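Local coordinates for HI1317 (Haemophilus influenzae, PDB 1JOV), which probably catalyses the interconversion of the alpha and beta anomers of glucose 6-phosphate, as a glucose-6-phosphate 1-epimerase, at residues N219-V224 with T249-H254; I75-F80 with E143-A148; Q164-T169 with C193-E198; M200-L205 with L215-A220. One frame throughout, in Å; residues are numbered along the deposited sequence. Where two conformers were deposited one is given.

Contact 1 is the hub. Its centre lies about 10 Å from that of contact 2 and about 11 Å from those of contacts 3 and 4, whereas contacts 2 and 3 have centres about 20 Å apart and do not touch. Contacts 1, 2 and 3 all reach the seven-stranded antiparallel sheet: R251 N meets A147 O at 2.9 Å toward contact 2, and F223 N meets Y195 O at 2.8 Å toward contact 3. Contact 4 belongs to the eight-stranded sheet and shares N219 and A220 with contact 1. Of the predicted active-site residues, E248 lies about 3 Å from V224 and F80, and H150 about 4 Å from C76, between nearest side-chain atoms.

Contact 1: residues N219-V224 with T249-H254; sequences NASQFV and TARIHH
A classic beta bulge marks the place where the strand beginning at Q222 pairs with the end of strand 244-251: S221 and Q222 both face A250. Its carbonyl A250 O takes two backbone bonds, from S221 N at 2.9 Å, nearly along the C=O axis, and from Q222 N at 3.0 Å, with the second donor well above the carbonyl plane. A250 N returns a bond to Q222 O, and F223 and T249 continue the antiparallel register as a non-hydrogen-bonded pair.

Beyond the bulge, V224 CG2 meets I252 CD1 at 3.5 Å, the two side chains crossing at about a right angle. S221 CB turns toward the corner that follows the strand and packs on H254 CB at 3.5 Å.

R251 starts away from the neighbouring strand, but bends at chi2 (-80°) and chi3 (-76°) turn the chain back, with CD 3.3 Å from S221 OG. NE donates to H254 O, while NH2 forms a salt bridge with E260 and also bonds to L255 O. NH1 donates to N219 O at 2.8 Å; this oxygen sits near the guanidinium plane, and the bond lies in the carbonyl plane of N219.

Contact 2: residues I75-F80 with E143-A148; sequences ICYPWF and ESAQAA
A148 CB sits at the apolar centre, with the ring of F80 reaching it through two neighbouring atoms: CD1 and CE1 both lie 3.7 Å from this methyl. F80 CG is anti to the backbone N (chi1 -177°), on the side of A148. C76 CB adds to the cluster, 4.0 Å from A148 CB.

A second apolar patch lies further back along strand 145-154. A145 CB is touched by Y77 CE1 at 3.7 Å and by P78 CB at 3.8 Å. The peptide between Y77 and P78 is cis, and P78 CB stands above the centre of the Y77 ring, so proline and tyrosine meet the alanine together. The far end of the tyrosine leaves the contact, its OH bonded to H139.

Backbone bonds frame these patches. C76 and A148 form an antiparallel hydrogen-bonded pair, C76 N to A148 O at 2.8 Å with a return bond from A148 N to C76 O. After the turn at the cis proline, Q146 N donates to P78 O at 3.0 Å.

The polar edge belongs to the Q146 amide. OE1 accepts from F80 N at 2.9 Å, the donor lying 60° out of the amide plane, while NE2 donates to I252 O. With each end of the amide engaged by a backbone group, its orientation is fixed, and a side chain takes over the pairing where the 75-80 backbone leaves the strand. The bond holds the backbone N of F80, whose side chain touches E248, a predicted active-site residue.

Contact 3: residues Q164-T169 with C193-E198; sequences QGLPET and CIYSAE
L166 and Y195 both carry CG anti to their carbonyl carbons (chi1 -71° and -68°), and their side chains cross at about a right angle with leucine over a face of the tyrosine ring. The leucine CB makes a CH-pi contact, 3.7 Å from the Y195 ring centroid. Because the leucine chain is extended at chi2 (171°), CD1 comes down on the same ring, 3.3 Å from Y195 CE1; the packing here is tight.

P167 meets another part of the ring. Its CD lies 3.4 Å from Y195 CD2, with the two side chains crossing obliquely, and its CG rests 3.5 Å from S196 O. The carbonyl P167 O lies near the plane of the ring, at its edge beside CE2.

Two waters supply polar links between the segments. One donates to P167 O and accepts from the Y195 hydroxyl, which is also bonded to R185 NH1; the hydroxyl is thus linked through water to the loop and directly to R185. The other donates to T169 O at 2.7 Å and accepts from S196 N at 3.0 Å, bridging the backbones of the two segments.

T169 then begins strand 169-172, whose C170 is joined to C193 of the neighbouring strand 191-196 by a disulfide. The loop 164-169 carries the chain from strand 161-164, at the edge of the eight-stranded sheet, into the seven-stranded sheet, with Y195 packed beneath it. Such a link between large antiparallel sheets fits the beta-sandwich architecture of the galactose mutarotase-like fold.

Contact 4: residues M200-L205 with L215-A220; sequences MQNQIL and LHHHNA
N202 OD1 accepts from H217 NE2 at 2.8 Å, in the plane of the imidazole, with an N-H...O angle of 160°. The amide plane of N202 is turned 62° from the ring. The other ring nitrogen, ND1, bonds to T249 OG1 on the other sheet.

The backbones form the hairpin of strands 201-206 and 211-218. M200 O accepts from H217 N at 2.8 Å and also lies at the edge of the same imidazole, 3.1 Å from H217 CD2. N202 and L215 form a hydrogen-bonded pair, and between these rungs Q201 CA makes a CA-H...O contact with L215 O.

On the face bearing Q201 and H216, the glutamine amide stacks on the imidazole, their planes 17° apart and NE2 3.7 Å from H216 CE1. H218 CE1 lies over the opposite face of that ring, toward its rim. M200, bent at chi2 and chi3, folds its CE against N219 N and A220 N, with A220 CB 3.8 Å from CE.

With NE2 donating to N202 OD1 and ND1 bonded to T249 OG1, the rotation of the H217 ring is fixed and the NE2-H tautomer is probably preferred, tying the hairpin to strand 244-251.

Contact 1: residues N219-V224 with T249-H254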
loop_
_atom_site.group_PDB
_atom_site.type_symbol
_atom_site.label_atom_id
_atom_site.label_comp_id
_atom_site.label_asym_id
_atom_site.label_seq_id
_atom_site.Cartn_x
_atom_site.Cartn_y
_atom_site.Cartn_z
ATOM N N ASN A 219 -14.984 2.964 1.693
ATOM C CA ASN A 219 -15.411 2.543 0.354
ATOM C C ASN A 219 -14.790 1.277 -0.238
ATOM O O ASN A 219 -14.827 1.118 -1.450
ATOM C CB ASN A 219 -15.312 3.683 -0.661
ATOM C CG ASN A 219 -16.100 4.857 -0.245
ATOM O OD1 ASN A 219 -17.223 4.711 0.287
ATOM N ND2 ASN A 219 -15.559 6.041 -0.468
ATOM N N ALA A 220 -14.299 0.368 0.634
ATOM C CA ALA A 220 -13.759 -0.902 0.197
ATOM C C ALA A 220 -14.938 -1.836 -0.064
ATOM O O ALA A 220 -15.944 -1.748 0.626
ATOM C CB ALA A 220 -12.804 -1.485 1.222
ATOM N N SER A 221 -14.783 -2.754 -0.967
ATOM C CA SER A 221 -15.786 -3.778 -1.145
ATOM C C SER A 221 -15.149 -5.122 -0.765
ATOM O O SER A 221 -15.862 -6.018 -0.307
ATOM C CB SER A 221 -16.354 -3.782 -2.567
ATOM O OG SER A 221 -15.312 -3.844 -3.526
ATOM N N GLN A 222 -13.842 -5.249 -0.955
ATOM C CA GLN A 222 -13.092 -6.485 -0.724
ATOM C C GLN A 222 -11.860 -6.162 0.121
ATOM O O GLN A 222 -11.331 -5.038 0.042
ATOM C CB GLN A 222 -12.576 -7.191 -1.964
ATOM C CG GLN A 222 -13.634 -8.118 -2.624
ATOM C CD GLN A 222 -14.855 -7.335 -3.081
ATOM O OE1 GLN A 222 -16.015 -7.681 -2.794
ATOM N NE2 GLN A 222 -14.596 -6.284 -3.784
ATOM N N PHE A 223 -11.392 -7.100 0.900
ATOM C CA PHE A 223 -10.141 -6.966 1.654
ATOM C C PHE A 223 -9.335 -8.203 1.306
ATOM O O PHE A 223 -9.809 -9.313 1.508
ATOM C CB PHE A 223 -10.298 -6.912 3.192
ATOM C CG PHE A 223 -10.950 -5.707 3.756
ATOM C CD1 PHE A 223 -10.488 -4.429 3.390
ATOM C CD2 PHE A 223 -11.994 -5.810 4.679
ATOM C CE1 PHE A 223 -11.076 -3.290 3.880
ATOM C CE2 PHE A 223 -12.603 -4.677 5.182
ATOM C CZ PHE A 223 -12.144 -3.436 4.770
ATOM N N VAL A 224 -8.122 -8.035 0.777
ATOM C CA VAL A 224 -7.319 -9.169 0.370
ATOM C C VAL A 224 -6.211 -9.419 1.430
ATOM O O VAL A 224 -5.437 -8.507 1.808
ATOM C CB VAL A 224 -6.699 -8.889 -1.026
ATOM C CG1 VAL A 224 -5.778 -10.020 -1.510
ATOM C CG2 VAL A 224 -7.776 -8.654 -2.108
ATOM N N THR A 249 -6.765 -2.892 0.789
ATOM C CA THR A 249 -8.044 -2.156 0.692
ATOM C C THR A 249 -8.506 -2.288 -0.765
ATOM O O THR A 249 -7.768 -1.816 -1.648
ATOM C CB THR A 249 -7.826 -0.704 1.016
ATOM O OG1 THR A 249 -7.156 -0.572 2.285
ATOM C CG2 THR A 249 -9.161 0.022 1.077
ATOM N N ALA A 250 -9.651 -2.894 -1.087
ATOM C CA ALA A 250 -9.881 -3.185 -2.484
ATOM C C ALA A 250 -11.315 -3.024 -3.015
ATOM O O ALA A 250 -12.245 -3.084 -2.254
ATOM C CB ALA A 250 -9.503 -4.607 -2.813
ATOM N N ARG A 251 -11.423 -2.792 -4.309
ATOM C CA ARG A 251 -12.680 -2.661 -5.042
ATOM C C ARG A 251 -12.454 -3.622 -6.193
ATOM O O ARG A 251 -11.956 -3.229 -7.274
ATOM C CB ARG A 251 -12.963 -1.216 -5.454
ATOM C CG ARG A 251 -13.462 -0.346 -4.269
ATOM C CD ARG A 251 -15.012 -0.620 -4.024
ATOM N NE ARG A 251 -15.839 0.051 -5.029
ATOM C CZ ARG A 251 -16.259 1.269 -4.918
ATOM N NH1 ARG A 251 -15.924 1.931 -3.926
ATOM N NH2 ARG A 251 -17.003 1.847 -5.872
ATOM N N ILE A 252 -12.818 -4.882 -5.965
ATOM C CA ILE A 252 -12.574 -5.919 -6.947
ATOM C C ILE A 252 -13.867 -6.315 -7.687
ATOM O O ILE A 252 -13.873 -6.434 -8.943
ATOM C CB ILE A 252 -11.927 -7.177 -6.257
ATOM C CG1 ILE A 252 -10.492 -6.898 -5.765
ATOM C CG2 ILE A 252 -11.894 -8.335 -7.157
ATOM C CD1 ILE A 252 -9.956 -7.897 -4.758
ATOM N N HIS A 253 -14.904 -6.599 -6.876
ATOM C CA HIS A 253 -16.195 -7.015 -7.481
ATOM C C HIS A 253 -17.198 -5.844 -7.521
ATOM O O HIS A 253 -18.157 -5.920 -8.305
ATOM C CB HIS A 253 -16.793 -8.194 -6.690
ATOM C CG HIS A 253 -15.911 -9.391 -6.638
ATOM N ND1 HIS A 253 -15.383 -9.941 -7.786
ATOM C CD2 HIS A 253 -15.377 -10.070 -5.605
ATOM C CE1 HIS A 253 -14.601 -10.951 -7.458
ATOM N NE2 HIS A 253 -14.592 -11.065 -6.144
ATOM N N HIS A 254 -16.983 -4.814 -6.736
ATOM C CA HIS A 254 -17.787 -3.609 -6.796
ATOM C C HIS A 254 -16.872 -2.643 -7.515
ATOM O O HIS A 254 -15.898 -2.181 -6.950
ATOM C CB HIS A 254 -18.221 -3.122 -5.423
ATOM C CG HIS A 254 -19.146 -1.874 -5.499
ATOM N ND1 HIS A 254 -20.103 -1.728 -6.488
ATOM C CD2 HIS A 254 -19.210 -0.762 -4.737
ATOM C CE1 HIS A 254 -20.709 -0.572 -6.332
ATOM N NE2 HIS A 254 -20.190 0.042 -5.289
#

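Contact 2: residues I75-F80 with E143-A148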
loop_
_atom_site.group_PDB
_atom_site.type_symbol
_atom_site.label_atom_id
_atom_site.label_comp_id
_atom_site.label_asym_id
_atom_site.label_seq_id
_atom_site.Cartn_x
_atom_site.Cartn_y
_atom_site.Cartn_z
ATOM N N ILE A 75 -0.415 0.822 -5.994
ATOM C CA ILE A 75 -1.763 1.123 -6.485
ATOM C C ILE A 75 -2.105 0.177 -7.619
ATOM O O ILE A 75 -1.392 0.260 -8.656
ATOM C CB ILE A 75 -1.767 2.608 -7.011
ATOM C CG1 ILE A 75 -1.313 3.695 -5.973
ATOM C CG2 ILE A 75 -3.135 3.001 -7.646
ATOM C CD1 ILE A 75 -2.237 3.680 -4.825
ATOM N N CYS A 76 -2.993 -0.782 -7.372
ATOM C CA CYS A 76 -3.404 -1.686 -8.474
ATOM C C CYS A 76 -4.582 -1.057 -9.193
ATOM O O CYS A 76 -5.592 -0.790 -8.518
ATOM C CB CYS A 76 -3.790 -3.025 -7.854
ATOM S SG CYS A 76 -2.509 -3.658 -6.741
ATOM N N TYR A 77 -4.468 -0.806 -10.472
ATOM C CA TYR A 77 -5.475 -0.072 -11.223
ATOM C C TYR A 77 -5.071 -0.071 -12.680
ATOM O O TYR A 77 -3.868 0.104 -12.911
ATOM C CB TYR A 77 -5.473 1.386 -10.683
ATOM C CG TYR A 77 -6.314 2.313 -11.477
ATOM C CD1 TYR A 77 -7.704 2.426 -11.254
ATOM C CD2 TYR A 77 -5.743 3.141 -12.433
ATOM C CE1 TYR A 77 -8.437 3.364 -11.971
ATOM C CE2 TYR A 77 -6.457 4.016 -13.147
ATOM C CZ TYR A 77 -7.866 4.164 -12.928
ATOM O OH TYR A 77 -8.629 5.073 -13.668
ATOM N N PRO A 78 -6.009 -0.222 -13.616
ATOM C CA PRO A 78 -7.476 -0.338 -13.415
ATOM C C PRO A 78 -8.026 -1.754 -13.388
ATOM O O PRO A 78 -9.239 -1.952 -13.552
ATOM C CB PRO A 78 -8.025 0.423 -14.640
ATOM C CG PRO A 78 -7.016 0.014 -15.810
ATOM C CD PRO A 78 -5.686 -0.066 -15.047
ATOM N N TRP A 79 -7.152 -2.734 -13.257
ATOM C CA TRP A 79 -7.577 -4.112 -13.078
ATOM C C TRP A 79 -6.747 -4.659 -11.926
ATOM O O TRP A 79 -5.647 -4.161 -11.667
ATOM C CB TRP A 79 -7.406 -5.043 -14.331
ATOM C CG TRP A 79 -6.008 -5.284 -14.869
ATOM C CD1 TRP A 79 -5.124 -6.336 -14.583
ATOM C CD2 TRP A 79 -5.402 -4.516 -15.896
ATOM N NE1 TRP A 79 -4.002 -6.193 -15.364
ATOM C CE2 TRP A 79 -4.155 -5.096 -16.182
ATOM C CE3 TRP A 79 -5.795 -3.370 -16.634
ATOM C CZ2 TRP A 79 -3.298 -4.558 -17.146
ATOM C CZ3 TRP A 79 -4.924 -2.840 -17.542
ATOM C CH2 TRP A 79 -3.701 -3.440 -17.809
ATOM N N PHE A 80 -7.258 -5.735 -11.307
ATOM C CA PHE A 80 -6.669 -6.363 -10.150
ATOM C C PHE A 80 -6.130 -7.731 -10.496
ATOM O O PHE A 80 -6.828 -8.529 -11.143
ATOM C CB PHE A 80 -7.701 -6.515 -9.017
ATOM C CG PHE A 80 -7.127 -7.098 -7.752
ATOM C CD1 PHE A 80 -6.357 -6.306 -6.907
ATOM C CD2 PHE A 80 -7.344 -8.434 -7.361
ATOM C CE1 PHE A 80 -5.744 -6.825 -5.744
ATOM C CE2 PHE A 80 -6.780 -8.937 -6.182
ATOM C CZ PHE A 80 -5.993 -8.115 -5.377
ATOM N N GLU A 143 -13.629 4.051 -18.022
ATOM C CA GLU A 143 -14.599 3.025 -17.746
ATOM C C GLU A 143 -14.546 2.609 -16.305
ATOM O O GLU A 143 -13.644 2.948 -15.551
ATOM C CB GLU A 143 -14.381 1.825 -18.660
ATOM C CG GLU A 143 -14.977 1.956 -20.057
ATOM C CD GLU A 143 -14.768 0.688 -20.865
ATOM O OE1 GLU A 143 -13.599 0.328 -21.106
ATOM O OE2 GLU A 143 -15.787 0.053 -21.251
ATOM N N SER A 144 -15.515 1.809 -15.945
ATOM C CA SER A 144 -15.519 1.274 -14.605
ATOM C C SER A 144 -14.199 0.578 -14.382
ATOM O O SER A 144 -13.643 -0.029 -15.289
ATOM C CB SER A 144 -16.689 0.322 -14.376
ATOM O OG SER A 144 -17.813 0.718 -15.145
ATOM N N ALA A 145 -13.694 0.656 -13.193
ATOM C CA ALA A 145 -12.391 0.084 -12.875
ATOM C C ALA A 145 -12.326 -0.658 -11.560
ATOM O O ALA A 145 -13.116 -0.392 -10.630
ATOM C CB ALA A 145 -11.335 1.165 -12.874
ATOM N N GLN A 146 -11.367 -1.554 -11.456
ATOM C CA GLN A 146 -11.011 -2.134 -10.171
ATOM C C GLN A 146 -9.824 -1.364 -9.621
ATOM O O GLN A 146 -9.060 -0.776 -10.373
ATOM C CB GLN A 146 -10.576 -3.570 -10.368
ATOM C CG GLN A 146 -11.612 -4.505 -11.008
ATOM C CD GLN A 146 -10.999 -5.890 -11.224
ATOM O OE1 GLN A 146 -10.087 -6.041 -12.080
ATOM N NE2 GLN A 146 -11.558 -6.914 -10.575
ATOM N N ALA A 147 -9.673 -1.355 -8.292
ATOM C CA ALA A 147 -8.481 -0.747 -7.735
ATOM C C ALA A 147 -8.188 -1.405 -6.424
ATOM O O ALA A 147 -9.063 -2.037 -5.756
ATOM C CB ALA A 147 -8.714 0.714 -7.551
ATOM N N ALA A 148 -6.969 -1.281 -5.956
ATOM C CA ALA A 148 -6.602 -1.829 -4.664
ATOM C C ALA A 148 -5.375 -1.098 -4.186
ATOM O O ALA A 148 -4.487 -0.762 -4.965
ATOM C CB ALA A 148 -6.330 -3.326 -4.734
#

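Contact 3: residues Q164-T169 with C193-E198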
loop_
_atom_site.group_PDB
_atom_site.type_symbol
_atom_site.label_atom_id
_atom_site.label_comp_id
_atom_site.label_asym_id
_atom_site.label_seq_id
_atom_site.Cartn_x
_atom_site.Cartn_y
_atom_site.Cartn_z
ATOM N N GLN A 164 -7.151 -9.278 13.305
ATOM C CA GLN A 164 -8.436 -9.098 13.947
ATOM C C GLN A 164 -9.469 -8.384 13.093
ATOM O O GLN A 164 -9.132 -7.444 12.354
ATOM C CB GLN A 164 -8.258 -8.268 15.207
ATOM C CG GLN A 164 -7.060 -8.638 16.090
ATOM C CD GLN A 164 -6.919 -7.735 17.314
ATOM O OE1 GLN A 164 -6.557 -8.206 18.407
ATOM N NE2 GLN A 164 -7.181 -6.441 17.141
ATOM N N GLY A 165 -10.732 -8.809 13.202
ATOM C CA GLY A 165 -11.794 -8.084 12.529
ATOM C C GLY A 165 -12.245 -8.515 11.153
ATOM O O GLY A 165 -13.198 -7.951 10.631
ATOM N N LEU A 166 -11.629 -9.538 10.563
ATOM C CA LEU A 166 -12.139 -10.025 9.287
ATOM C C LEU A 166 -13.258 -11.085 9.467
ATOM O O LEU A 166 -13.422 -11.640 10.547
ATOM C CB LEU A 166 -10.960 -10.541 8.432
ATOM C CG LEU A 166 -10.005 -9.453 7.876
ATOM C CD1 LEU A 166 -8.773 -10.095 7.240
ATOM C CD2 LEU A 166 -10.737 -8.569 6.870
ATOM N N PRO A 167 -14.014 -11.363 8.416
ATOM C CA PRO A 167 -15.187 -12.261 8.478
ATOM C C PRO A 167 -14.661 -13.670 8.826
ATOM O O PRO A 167 -13.431 -13.878 8.858
ATOM C CB PRO A 167 -15.608 -12.300 7.017
ATOM C CG PRO A 167 -15.460 -10.868 6.568
ATOM C CD PRO A 167 -14.232 -10.323 7.308
ATOM N N GLU A 168 -15.579 -14.633 9.049
ATOM C CA GLU A 168 -15.169 -15.990 9.321
ATOM C C GLU A 168 -15.247 -16.834 8.047
ATOM O O GLU A 168 -15.183 -18.045 8.092
ATOM C CB GLU A 168 -15.973 -16.592 10.469
ATOM C CG GLU A 168 -15.997 -15.735 11.743
ATOM C CD GLU A 168 -16.526 -16.524 12.928
ATOM O OE1 GLU A 168 -16.130 -17.706 13.024
ATOM O OE2 GLU A 168 -17.336 -15.985 13.736
ATOM N N THR A 169 -15.413 -16.176 6.896
ATOM C CA THR A 169 -15.265 -16.872 5.644
ATOM C C THR A 169 -14.566 -15.914 4.627
ATOM O O THR A 169 -14.598 -14.698 4.768
ATOM C CB THR A 169 -16.637 -17.286 5.090
ATOM O OG1 THR A 169 -16.500 -17.844 3.778
ATOM C CG2 THR A 169 -17.495 -16.116 4.777
ATOM N N CYS A 193 -6.278 -14.660 0.125
ATOM C CA CYS A 193 -7.720 -14.751 0.205
ATOM C C CYS A 193 -8.474 -13.441 0.188
ATOM O O CYS A 193 -8.041 -12.443 0.761
ATOM C CB CYS A 193 -8.115 -15.591 1.417
ATOM S SG CYS A 193 -8.032 -14.735 2.982
ATOM N N ILE A 194 -9.609 -13.444 -0.460
ATOM C CA ILE A 194 -10.428 -12.264 -0.596
ATOM C C ILE A 194 -11.631 -12.292 0.320
ATOM O O ILE A 194 -12.514 -13.152 0.174
ATOM C CB ILE A 194 -10.928 -12.136 -2.038
ATOM C CG1 ILE A 194 -9.763 -12.272 -3.023
ATOM C CG2 ILE A 194 -11.631 -10.805 -2.262
ATOM C CD1 ILE A 194 -10.196 -12.394 -4.472
ATOM N N TYR A 195 -11.686 -11.376 1.262
ATOM C CA TYR A 195 -12.826 -11.216 2.122
ATOM C C TYR A 195 -13.762 -10.107 1.639
ATOM O O TYR A 195 -13.336 -9.098 1.077
ATOM C CB TYR A 195 -12.419 -10.708 3.497
ATOM C CG TYR A 195 -11.618 -11.634 4.416
ATOM C CD1 TYR A 195 -10.248 -11.793 4.268
ATOM C CD2 TYR A 195 -12.234 -12.299 5.473
ATOM C CE1 TYR A 195 -9.496 -12.580 5.135
ATOM C CE2 TYR A 195 -11.506 -13.077 6.331
ATOM C CZ TYR A 195 -10.140 -13.235 6.175
ATOM O OH TYR A 195 -9.419 -14.039 7.084
ATOM N N SER A 196 -15.050 -10.305 1.856
ATOM C CA SER A 196 -16.006 -9.248 1.688
ATOM C C SER A 196 -15.656 -8.277 2.804
ATOM O O SER A 196 -15.201 -8.678 3.854
ATOM C CB SER A 196 -17.459 -9.758 1.866
ATOM O OG SER A 196 -17.769 -10.761 0.902
ATOM N N ALA A 197 -15.821 -6.995 2.551
ATOM C CA ALA A 197 -15.563 -5.906 3.486
ATOM C C ALA A 197 -16.783 -5.571 4.313
ATOM O O ALA A 197 -17.360 -4.479 4.215
ATOM C CB ALA A 197 -15.145 -4.640 2.705
ATOM N N GLU A 198 -17.172 -6.492 5.178
ATOM C CA GLU A 198 -18.377 -6.298 5.960
ATOM C C GLU A 198 -18.265 -5.097 6.860
ATOM O O GLU A 198 -19.144 -4.235 6.902
ATOM C CB GLU A 198 -18.664 -7.561 6.779
ATOM C CG GLU A 198 -18.978 -8.792 5.934
ATOM C CD GLU A 198 -20.069 -8.537 4.905
ATOM O OE1 GLU A 198 -20.484 -7.367 4.740
ATOM O OE2 GLU A 198 -20.509 -9.508 4.247
HETATM O O HOH W 1 -10.430 -14.052 9.408
HETATM O O HOH W 2 -15.892 -12.651 3.476
#

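Contact 4: residues M200-L205 with L215-A220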
loop_
_atom_site.group_PDB
_atom_site.type_symbol
_atom_site.label_atom_id
_atom_site.label_comp_id
_atom_site.label_asym_id
_atom_site.label_seq_id
_atom_site.Cartn_x
_atom_site.Cartn_y
_atom_site.Cartn_z
ATOM N N MET A 200 -15.639 -1.970 8.183
ATOM C CA MET A 200 -14.493 -1.239 7.597
ATOM C C MET A 200 -13.248 -1.138 8.473
ATOM O O MET A 200 -12.262 -0.494 8.078
ATOM C CB MET A 200 -14.952 0.142 7.145
ATOM C CG MET A 200 -15.955 0.038 6.001
ATOM S SD MET A 200 -15.320 -0.732 4.463
ATOM C CE MET A 200 -14.575 0.621 3.795
ATOM N N GLN A 201 -13.267 -1.776 9.648
ATOM C CA GLN A 201 -12.086 -1.780 10.497
ATOM C C GLN A 201 -11.536 -3.182 10.729
ATOM O O GLN A 201 -12.281 -4.127 10.970
ATOM C CB GLN A 201 -12.375 -1.050 11.805
ATOM C CG GLN A 201 -12.941 0.344 11.603
ATOM C CD GLN A 201 -12.877 1.176 12.871
ATOM O OE1 GLN A 201 -11.854 1.177 13.552
ATOM N NE2 GLN A 201 -13.966 1.881 13.192
ATOM N N ASN A 202 -10.243 -3.323 10.611
ATOM C CA ASN A 202 -9.562 -4.565 10.937
ATOM C C ASN A 202 -8.220 -4.132 11.465
ATOM O O ASN A 202 -7.813 -2.995 11.254
ATOM C CB ASN A 202 -9.453 -5.512 9.756
ATOM C CG ASN A 202 -9.255 -4.763 8.463
ATOM O OD1 ASN A 202 -8.293 -4.022 8.306
ATOM N ND2 ASN A 202 -10.180 -4.974 7.521
ATOM N N GLN A 203 -7.543 -5.025 12.151
ATOM C CA GLN A 203 -6.281 -4.582 12.742
ATOM C C GLN A 203 -5.276 -5.703 12.768
ATOM O O GLN A 203 -5.630 -6.866 12.609
ATOM C CB GLN A 203 -6.475 -3.813 14.062
ATOM C CG GLN A 203 -7.263 -4.450 15.136
ATOM C CD GLN A 203 -8.764 -4.340 14.937
ATOM O OE1 GLN A 203 -9.303 -3.295 14.513
ATOM N NE2 GLN A 203 -9.452 -5.421 15.241
ATOM N N ILE A 204 -3.994 -5.377 12.841
ATOM C CA ILE A 204 -3.010 -6.400 12.777
ATOM C C ILE A 204 -2.219 -6.349 14.052
ATOM O O ILE A 204 -1.529 -5.386 14.339
ATOM C CB ILE A 204 -2.070 -6.073 11.621
ATOM C CG1 ILE A 204 -2.762 -6.267 10.268
ATOM C CG2 ILE A 204 -0.856 -6.918 11.749
ATOM C CD1 ILE A 204 -1.813 -5.833 8.992
ATOM N N LEU A 205 -2.383 -7.395 14.830
ATOM C CA LEU A 205 -1.708 -7.512 16.090
ATOM C C LEU A 205 -0.353 -8.135 15.885
ATOM O O LEU A 205 -0.249 -9.238 15.335
ATOM C CB LEU A 205 -2.545 -8.340 17.056
ATOM C CG LEU A 205 -2.024 -8.521 18.477
ATOM C CD1 LEU A 205 -1.532 -7.197 19.030
ATOM C CD2 LEU A 205 -3.114 -9.098 19.368
ATOM N N LEU A 215 -6.536 -0.392 11.204
ATOM C CA LEU A 215 -6.897 0.068 9.833
ATOM C C LEU A 215 -8.339 0.493 9.763
ATOM O O LEU A 215 -9.233 -0.288 10.142
ATOM C CB LEU A 215 -6.653 -1.000 8.762
ATOM C CG LEU A 215 -5.245 -1.509 8.768
ATOM C CD1 LEU A 215 -5.017 -2.623 7.906
ATOM C CD2 LEU A 215 -4.251 -0.310 8.595
ATOM N N HIS A 216 -8.575 1.729 9.301
ATOM C CA HIS A 216 -9.949 2.208 9.055
ATOM C C HIS A 216 -10.109 2.421 7.542
ATOM O O HIS A 216 -9.609 3.442 7.030
ATOM C CB HIS A 216 -10.206 3.496 9.814
ATOM C CG HIS A 216 -11.660 3.819 9.990
ATOM N ND1 HIS A 216 -12.116 4.694 10.956
ATOM C CD2 HIS A 216 -12.763 3.378 9.333
ATOM C CE1 HIS A 216 -13.434 4.783 10.881
ATOM N NE2 HIS A 216 -13.853 3.996 9.905
ATOM N N HIS A 217 -10.746 1.463 6.850
ATOM C CA HIS A 217 -10.904 1.549 5.391
ATOM C C HIS A 217 -12.135 2.416 5.019
ATOM O O HIS A 217 -13.022 2.573 5.848
ATOM C CB HIS A 217 -11.056 0.171 4.784
ATOM C CG HIS A 217 -9.989 -0.788 5.205
ATOM N ND1 HIS A 217 -8.861 -1.047 4.433
ATOM C CD2 HIS A 217 -9.851 -1.530 6.339
ATOM C CE1 HIS A 217 -8.109 -1.931 5.055
ATOM N NE2 HIS A 217 -8.692 -2.256 6.223
ATOM N N HIS A 218 -12.184 2.975 3.827
ATOM C CA HIS A 218 -13.401 3.681 3.353
ATOM C C HIS A 218 -13.728 3.242 1.934
ATOM O O HIS A 218 -12.849 3.160 1.094
ATOM C CB HIS A 218 -13.263 5.186 3.375
ATOM C CG HIS A 218 -12.844 5.625 4.770
ATOM N ND1 HIS A 218 -13.752 5.880 5.772
ATOM C CD2 HIS A 218 -11.610 5.862 5.293
ATOM C CE1 HIS A 218 -13.094 6.259 6.866
ATOM N NE2 HIS A 218 -11.799 6.269 6.594
ATOM N N ASN A 219 -14.984 2.964 1.693
ATOM C CA ASN A 219 -15.411 2.543 0.354
ATOM C C ASN A 219 -14.790 1.277 -0.238
ATOM O O ASN A 219 -14.827 1.118 -1.450
ATOM C CB ASN A 219 -15.312 3.683 -0.661
ATOM C CG ASN A 219 -16.100 4.857 -0.245
ATOM O OD1 ASN A 219 -17.223 4.711 0.287
ATOM N ND2 ASN A 219 -15.559 6.041 -0.468
ATOM N N ALA A 220 -14.299 0.368 0.634
ATOM C CA ALA A 220 -13.759 -0.902 0.197
ATOM C C ALA A 220 -14.938 -1.836 -0.064
ATOM O O ALA A 220 -15.944 -1.748 0.626
ATOM C CB ALA A 220 -12.804 -1.485 1.222
HETATM O O HOH W 3 -9.303 -0.454 13.137
#